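Local coordinates for glycoside hydrolase family protein (Novosphingobium sp. PP1Y, PDB 6Q2F) that probably hydrolyses alpha-L-rhamnosides, releasing terminal rhamnose, and holds a sodium ion, at residues A584-R589 and A608-N613; T621-M626 and I664-V669. All coordinates share one frame; numbering follows the deposited sequence.

Contact 1 of 2, residues A584-R589 and A608-N613; sequences ALEDHR and ALWTFN. With NA (sodium ion), chain B.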
loop_
_atom_site.group_PDB
_atom_site.type_symbol
_atom_site.label_atom_id
_atom_site.label_comp_id
_atom_site.label_asym_id
_atom_site.label_seq_id
_atom_site.Cartn_x
_atom_site.Cartn_y
_atom_site.Cartn_z
ATOM N N ALA A 584 -2.303 0.228 5.276
ATOM C CA ALA A 584 -3.590 -0.366 4.962
ATOM C C ALA A 584 -3.446 -1.555 4.026
ATOM O O ALA A 584 -2.803 -2.546 4.375
ATOM C CB ALA A 584 -4.533 0.697 4.380
ATOM N N LEU A 585 -4.098 -1.510 2.871
ATOM C CA LEU A 585 -4.037 -2.566 1.855
ATOM C C LEU A 585 -2.733 -2.669 1.092
ATOM O O LEU A 585 -2.215 -3.726 0.932
ATOM C CB LEU A 585 -5.231 -2.519 0.904
ATOM C CG LEU A 585 -6.607 -2.428 1.536
ATOM C CD1 LEU A 585 -7.688 -2.234 0.512
ATOM C CD2 LEU A 585 -6.892 -3.616 2.389
ATOM N N GLU A 586 -2.236 -1.523 0.657
ATOM C CA GLU A 586 -0.955 -1.383 -0.045
ATOM C C GLU A 586 -0.982 -1.946 -1.459
ATOM O O GLU A 586 -0.660 -1.227 -2.414
ATOM C CB GLU A 586 0.206 -2.034 0.733
ATOM C CG GLU A 586 1.568 -1.833 0.029
ATOM C CD GLU A 586 2.739 -2.447 0.777
ATOM O OE1 GLU A 586 3.464 -3.230 0.142
ATOM O OE2 GLU A 586 2.937 -2.146 1.970
ATOM N N ASP A 587 -1.357 -3.215 -1.605
ATOM C CA ASP A 587 -1.162 -3.972 -2.845
ATOM C C ASP A 587 -2.510 -4.502 -3.336
ATOM O O ASP A 587 -3.017 -5.505 -2.818
ATOM C CB ASP A 587 -0.158 -5.107 -2.611
ATOM C CG ASP A 587 0.239 -5.834 -3.888
ATOM O OD1 ASP A 587 -0.160 -5.403 -4.985
ATOM O OD2 ASP A 587 0.979 -6.840 -3.783
ATOM N N HIS A 588 -3.067 -3.835 -4.353
ATOM C CA HIS A 588 -4.357 -4.199 -4.971
ATOM C C HIS A 588 -5.406 -4.368 -3.869
ATOM O O HIS A 588 -5.586 -3.462 -3.045
ATOM C CB HIS A 588 -4.161 -5.406 -5.860
ATOM C CG HIS A 588 -3.252 -5.152 -7.015
ATOM N ND1 HIS A 588 -1.881 -5.175 -6.898
ATOM C CD2 HIS A 588 -3.516 -4.854 -8.307
ATOM C CE1 HIS A 588 -1.337 -4.914 -8.073
ATOM N NE2 HIS A 588 -2.306 -4.714 -8.946
ATOM N N ARG A 589 -6.106 -5.501 -3.802
ATOM C CA ARG A 589 -7.268 -5.652 -2.934
ATOM C C ARG A 589 -7.161 -6.984 -2.209
ATOM O O ARG A 589 -7.799 -7.974 -2.594
ATOM C CB ARG A 589 -8.565 -5.537 -3.741
ATOM C CG ARG A 589 -9.830 -5.468 -2.857
ATOM C CD ARG A 589 -11.084 -5.209 -3.676
ATOM N NE ARG A 589 -12.141 -4.653 -2.832
ATOM C CZ ARG A 589 -13.330 -4.251 -3.268
ATOM N NH1 ARG A 589 -13.645 -4.343 -4.560
ATOM N NH2 ARG A 589 -14.206 -3.752 -2.403
ATOM N N ALA A 608 3.660 2.749 1.163
ATOM C CA ALA A 608 4.916 2.110 0.788
ATOM C C ALA A 608 5.304 2.539 -0.627
ATOM O O ALA A 608 4.452 2.919 -1.438
ATOM C CB ALA A 608 4.827 0.565 0.855
ATOM N N LEU A 609 6.603 2.477 -0.918
ATOM C CA LEU A 609 7.087 2.621 -2.292
ATOM C C LEU A 609 8.319 1.758 -2.489
ATOM O O LEU A 609 9.276 1.868 -1.723
ATOM C CB LEU A 609 7.427 4.072 -2.667
ATOM C CG LEU A 609 8.036 4.046 -4.090
ATOM C CD1 LEU A 609 6.956 3.828 -5.190
ATOM C CD2 LEU A 609 8.913 5.262 -4.419
ATOM N N TRP A 610 8.288 0.919 -3.520
ATOM C CA TRP A 610 9.417 0.078 -3.885
ATOM C C TRP A 610 10.286 0.779 -4.930
ATOM O O TRP A 610 9.808 1.606 -5.709
ATOM C CB TRP A 610 8.938 -1.262 -4.447
ATOM C CG TRP A 610 8.405 -2.223 -3.421
ATOM C CD1 TRP A 610 7.669 -1.921 -2.318
ATOM C CD2 TRP A 610 8.575 -3.637 -3.416
ATOM N NE1 TRP A 610 7.375 -3.057 -1.624
ATOM C CE2 TRP A 610 7.923 -4.128 -2.279
ATOM C CE3 TRP A 610 9.223 -4.539 -4.266
ATOM C CZ2 TRP A 610 7.885 -5.485 -1.968
ATOM C CZ3 TRP A 610 9.193 -5.884 -3.951
ATOM C CH2 TRP A 610 8.527 -6.343 -2.809
ATOM N N THR A 611 11.578 0.458 -4.927
ATOM C CA THR A 611 12.428 0.905 -6.013
ATOM C C THR A 611 11.947 0.284 -7.318
ATOM O O THR A 611 11.302 -0.770 -7.343
ATOM C CB THR A 611 13.879 0.531 -5.748
ATOM O OG1 THR A 611 14.024 -0.887 -5.836
ATOM C CG2 THR A 611 14.285 1.020 -4.347
ATOM N N PHE A 612 12.256 0.964 -8.416
ATOM C CA PHE A 612 11.807 0.509 -9.722
ATOM C C PHE A 612 12.791 0.993 -10.777
ATOM O O PHE A 612 13.423 2.043 -10.620
ATOM C CB PHE A 612 10.400 1.027 -10.034
ATOM C CG PHE A 612 10.289 2.531 -9.986
ATOM C CD1 PHE A 612 10.010 3.176 -8.791
ATOM C CD2 PHE A 612 10.462 3.297 -11.132
ATOM C CE1 PHE A 612 9.920 4.556 -8.737
ATOM C CE2 PHE A 612 10.354 4.686 -11.096
ATOM C CZ PHE A 612 10.095 5.316 -9.899
ATOM N N ASN A 613 12.904 0.226 -11.858
ATOM C CA ASN A 613 13.649 0.689 -13.023
ATOM C C ASN A 613 12.924 1.841 -13.711
ATOM O O ASN A 613 11.695 1.836 -13.851
ATOM C CB ASN A 613 13.860 -0.461 -14.003
ATOM C CG ASN A 613 14.730 -1.555 -13.416
ATOM O OD1 ASN A 613 15.731 -1.271 -12.756
ATOM N ND2 ASN A 613 14.345 -2.808 -13.633
HETATM NA NA NA B . 3.798 -3.032 4.012
HETATM O O HOH W 1 5.905 -3.283 0.885
#
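Glu586 reaches across to Ala608 and Trp610 from the loop that follows strand 579-582 of a (beta/alpha)8 barrel; the other two lie on strand 604-610, the next parallel strand round the barrel. With CG anti to the backbone N (chi1 -177°) and the chain straight beyond it, the carboxylate is carried the full length of the side chain to the sodium ion. The two oxygens divide the work. Glu586 OE2 binds the sodium ion at 2.4 Å, while Glu586 OE1 lies 3.9 Å from it, so binding is through one oxygen. Asp503, Ser504, Glu583 and Glu644 complete the site. Ala608 turns its methyl toward the carboxylate, Ala608 CB standing 3.5 Å from Glu586 OE2, a plain van der Waals contact with the metal-bound oxygen. Trp610 approaches from farther along the strand, its ring oblique to Glu586 OE1; Trp610 NE1 and Glu586 OE1 are 4.3 Å apart, too far for a direct bond. One water bridges them, donating a hydrogen bond to Glu586 OE1 and accepting one from Trp610 NE1, so that the metal and the water each hold one oxygen of the carboxylate. This water lies in the indole plane at the ring edge, 2.6 Å from Glu586 OE1 and 2.9 Å from Trp610 NE1.

Contact 2 of 2, residues T621-M626 and I664-V669; sequences TLIADM and IDLEFV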
loop_
_atom_site.group_PDB
_atom_site.type_symbol
_atom_site.label_atom_id
_atom_site.label_comp_id
_atom_site.label_asym_id
_atom_site.label_seq_id
_atom_site.Cartn_x
_atom_site.Cartn_y
_atom_site.Cartn_z
ATOM N N THR A 621 -0.015 0.417 -7.794
ATOM C CA THR A 621 -0.760 0.264 -6.548
ATOM C C THR A 621 -0.117 1.060 -5.418
ATOM O O THR A 621 -0.810 1.501 -4.490
ATOM C CB THR A 621 -0.876 -1.220 -6.177
ATOM O OG1 THR A 621 -1.742 -1.366 -5.047
ATOM C CG2 THR A 621 0.500 -1.840 -5.868
ATOM N N LEU A 622 1.195 1.271 -5.492
ATOM C CA LEU A 622 1.910 1.999 -4.450
ATOM C C LEU A 622 1.749 3.506 -4.602
ATOM O O LEU A 622 1.870 4.236 -3.618
ATOM C CB LEU A 622 3.390 1.602 -4.471
ATOM C CG LEU A 622 3.633 0.104 -4.216
ATOM C CD1 LEU A 622 5.115 -0.217 -4.067
ATOM C CD2 LEU A 622 2.894 -0.318 -2.970
ATOM N N ILE A 623 1.511 3.985 -5.825
ATOM C CA ILE A 623 1.137 5.386 -6.019
ATOM C C ILE A 623 -0.217 5.652 -5.365
ATOM O O ILE A 623 -0.375 6.580 -4.570
ATOM C CB ILE A 623 1.113 5.735 -7.520
ATOM C CG1 ILE A 623 2.473 5.456 -8.203
ATOM C CG2 ILE A 623 0.622 7.165 -7.723
ATOM C CD1 ILE A 623 3.675 6.160 -7.591
ATOM N N ALA A 624 -1.210 4.816 -5.688
ATOM C CA ALA A 624 -2.522 4.920 -5.045
ATOM C C ALA A 624 -2.416 4.777 -3.532
ATOM O O ALA A 624 -3.057 5.526 -2.787
ATOM C CB ALA A 624 -3.469 3.862 -5.616
ATOM N N ASP A 625 -1.580 3.840 -3.067
ATOM C CA ASP A 625 -1.399 3.628 -1.632
ATOM C C ASP A 625 -0.938 4.909 -0.945
ATOM O O ASP A 625 -1.485 5.313 0.094
ATOM C CB ASP A 625 -0.393 2.492 -1.409
ATOM C CG ASP A 625 -0.255 2.096 0.055
ATOM O OD1 ASP A 625 -1.244 2.218 0.810
ATOM O OD2 ASP A 625 0.867 1.680 0.447
HETATM N N MSE A 626 0.063 5.574 -1.523
HETATM C CA MSE A 626 0.603 6.802 -0.957
HETATM C C MSE A 626 -0.367 7.972 -1.082
HETATM O O MSE A 626 -0.453 8.824 -0.198
HETATM C CB MSE A 626 1.927 7.176 -1.638
HETATM C CG MSE A 626 3.138 6.345 -1.237
HETATM SE SE MSE A 626 4.748 7.030 -2.204
HETATM C CE MSE A 626 4.332 6.420 -4.004
ATOM N N ILE A 664 12.759 8.755 -3.490
ATOM C CA ILE A 664 12.298 9.578 -2.371
ATOM C C ILE A 664 11.626 10.844 -2.872
ATOM O O ILE A 664 10.714 11.365 -2.226
ATOM C CB ILE A 664 13.470 9.902 -1.420
ATOM C CG1 ILE A 664 12.959 10.054 0.014
ATOM C CG2 ILE A 664 14.290 11.118 -1.878
ATOM C CD1 ILE A 664 12.625 8.702 0.664
ATOM N N ASP A 665 12.091 11.381 -4.007
ATOM C CA ASP A 665 11.429 12.533 -4.611
ATOM C C ASP A 665 10.028 12.161 -5.079
ATOM O O ASP A 665 9.091 12.955 -4.954
ATOM C CB ASP A 665 12.283 13.091 -5.763
ATOM C CG ASP A 665 13.606 13.711 -5.278
ATOM O OD1 ASP A 665 13.794 13.901 -4.055
ATOM O OD2 ASP A 665 14.474 14.023 -6.122
ATOM N N LEU A 666 9.850 10.942 -5.583
ATOM C CA LEU A 666 8.517 10.505 -5.971
ATOM C C LEU A 666 7.608 10.369 -4.748
ATOM O O LEU A 666 6.441 10.766 -4.790
ATOM C CB LEU A 666 8.613 9.191 -6.752
ATOM C CG LEU A 666 7.245 8.574 -7.073
ATOM C CD1 LEU A 666 6.425 9.511 -8.017
ATOM C CD2 LEU A 666 7.397 7.181 -7.693
ATOM N N GLU A 667 8.133 9.837 -3.639
ATOM C CA GLU A 667 7.351 9.795 -2.408
ATOM C C GLU A 667 6.992 11.200 -1.944
ATOM O O GLU A 667 5.852 11.467 -1.532
ATOM C CB GLU A 667 8.136 9.082 -1.318
ATOM C CG GLU A 667 8.392 7.621 -1.601
ATOM C CD GLU A 667 9.211 6.991 -0.507
ATOM O OE1 GLU A 667 9.048 7.392 0.663
ATOM O OE2 GLU A 667 10.021 6.107 -0.828
ATOM N N PHE A 668 7.971 12.107 -1.984
ATOM C CA PHE A 668 7.733 13.477 -1.550
ATOM C C PHE A 668 6.625 14.136 -2.375
ATOM O O PHE A 668 5.687 14.710 -1.815
ATOM C CB PHE A 668 9.033 14.268 -1.642
ATOM C CG PHE A 668 10.005 13.975 -0.518
ATOM C CD1 PHE A 668 9.546 13.743 0.769
ATOM C CD2 PHE A 668 11.370 13.956 -0.747
ATOM C CE1 PHE A 668 10.418 13.500 1.804
ATOM C CE2 PHE A 668 12.261 13.686 0.283
ATOM C CZ PHE A 668 11.782 13.467 1.564
ATOM N N VAL A 669 6.704 14.046 -3.709
ATOM C CA VAL A 669 5.750 14.771 -4.547
ATOM C C VAL A 669 4.369 14.109 -4.528
ATOM O O VAL A 669 3.378 14.742 -4.901
ATOM C CB VAL A 669 6.300 14.905 -5.980
ATOM C CG1 VAL A 669 6.047 13.630 -6.801
ATOM C CG2 VAL A 669 5.713 16.149 -6.661
#
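Met626, a selenomethionine, and Glu667 carry the closest CA atoms of 621-626 and 664-669, 7.5 Å apart. The selenium does the touching: Met626 SE rests 3.7 Å from Glu667 CG and 3.8 Å from Glu667 CA, so it lies against the root of the glutamate and not against its carboxylate. The two side chains cross at about a right angle. Met626 runs out straight through CG and then bends at its last torsion (chi3 -71°), which swings Met626 CE aside from Glu667 and back along its own helix, to 3.7 Å from Ile623 CD1. The helices 620-636 and 657-670 are neighbours on the outside of the (beta/alpha)8 barrel, following strands 604-610 and 642-649 respectively, and the contact is the side-chain packing between them. Strand 604-610 supports it from the barrel side: Leu609 CD1 lies against Met626 CE, and Ala607 also touches Met626. One turn back on helix 620-636, Ile623 makes the second contact by its far methyl, Ile623 CD1 meeting Leu666 CD2 at 3.9 Å, and these side chains too cross nearly at right angles. Neither CB points at the facing helix; the torsions bring the ends together. Leu666 has CG anti to its backbone N (chi1 174°), which extends CD2 toward Ile623. Glu667 continues past the selenium as an extended chain, and its buried polar end is taken up by Ser645 on strand 642-649, where Glu667 OE1 is hydrogen-bonded to the serine OG.

Contact 1 lies at the sodium site and contact 2 in the helix layer outside the barrel, the two centres about 9 Å apart; the side chain of Met626 remains about 11 Å from the ion. Strand 604-610 leads on to helix 620-636, so the second segment of contact 1 is followed along the chain by the first of contact 2. Thr621 joins them: Thr621 OG1 is 2.8 Å from Glu586 O and 2.9 Å from His588 N, both probable hydrogen bonds that tie the metal-binding loop to helix 620-636. Leu622 packs beside Trp610, Leu622 CD1 lying 3.4 Å from Trp610 N. Strand 604-610 thus serves both contacts, Ala608 and Trp610 facing Glu586 while Leu609 faces the helices.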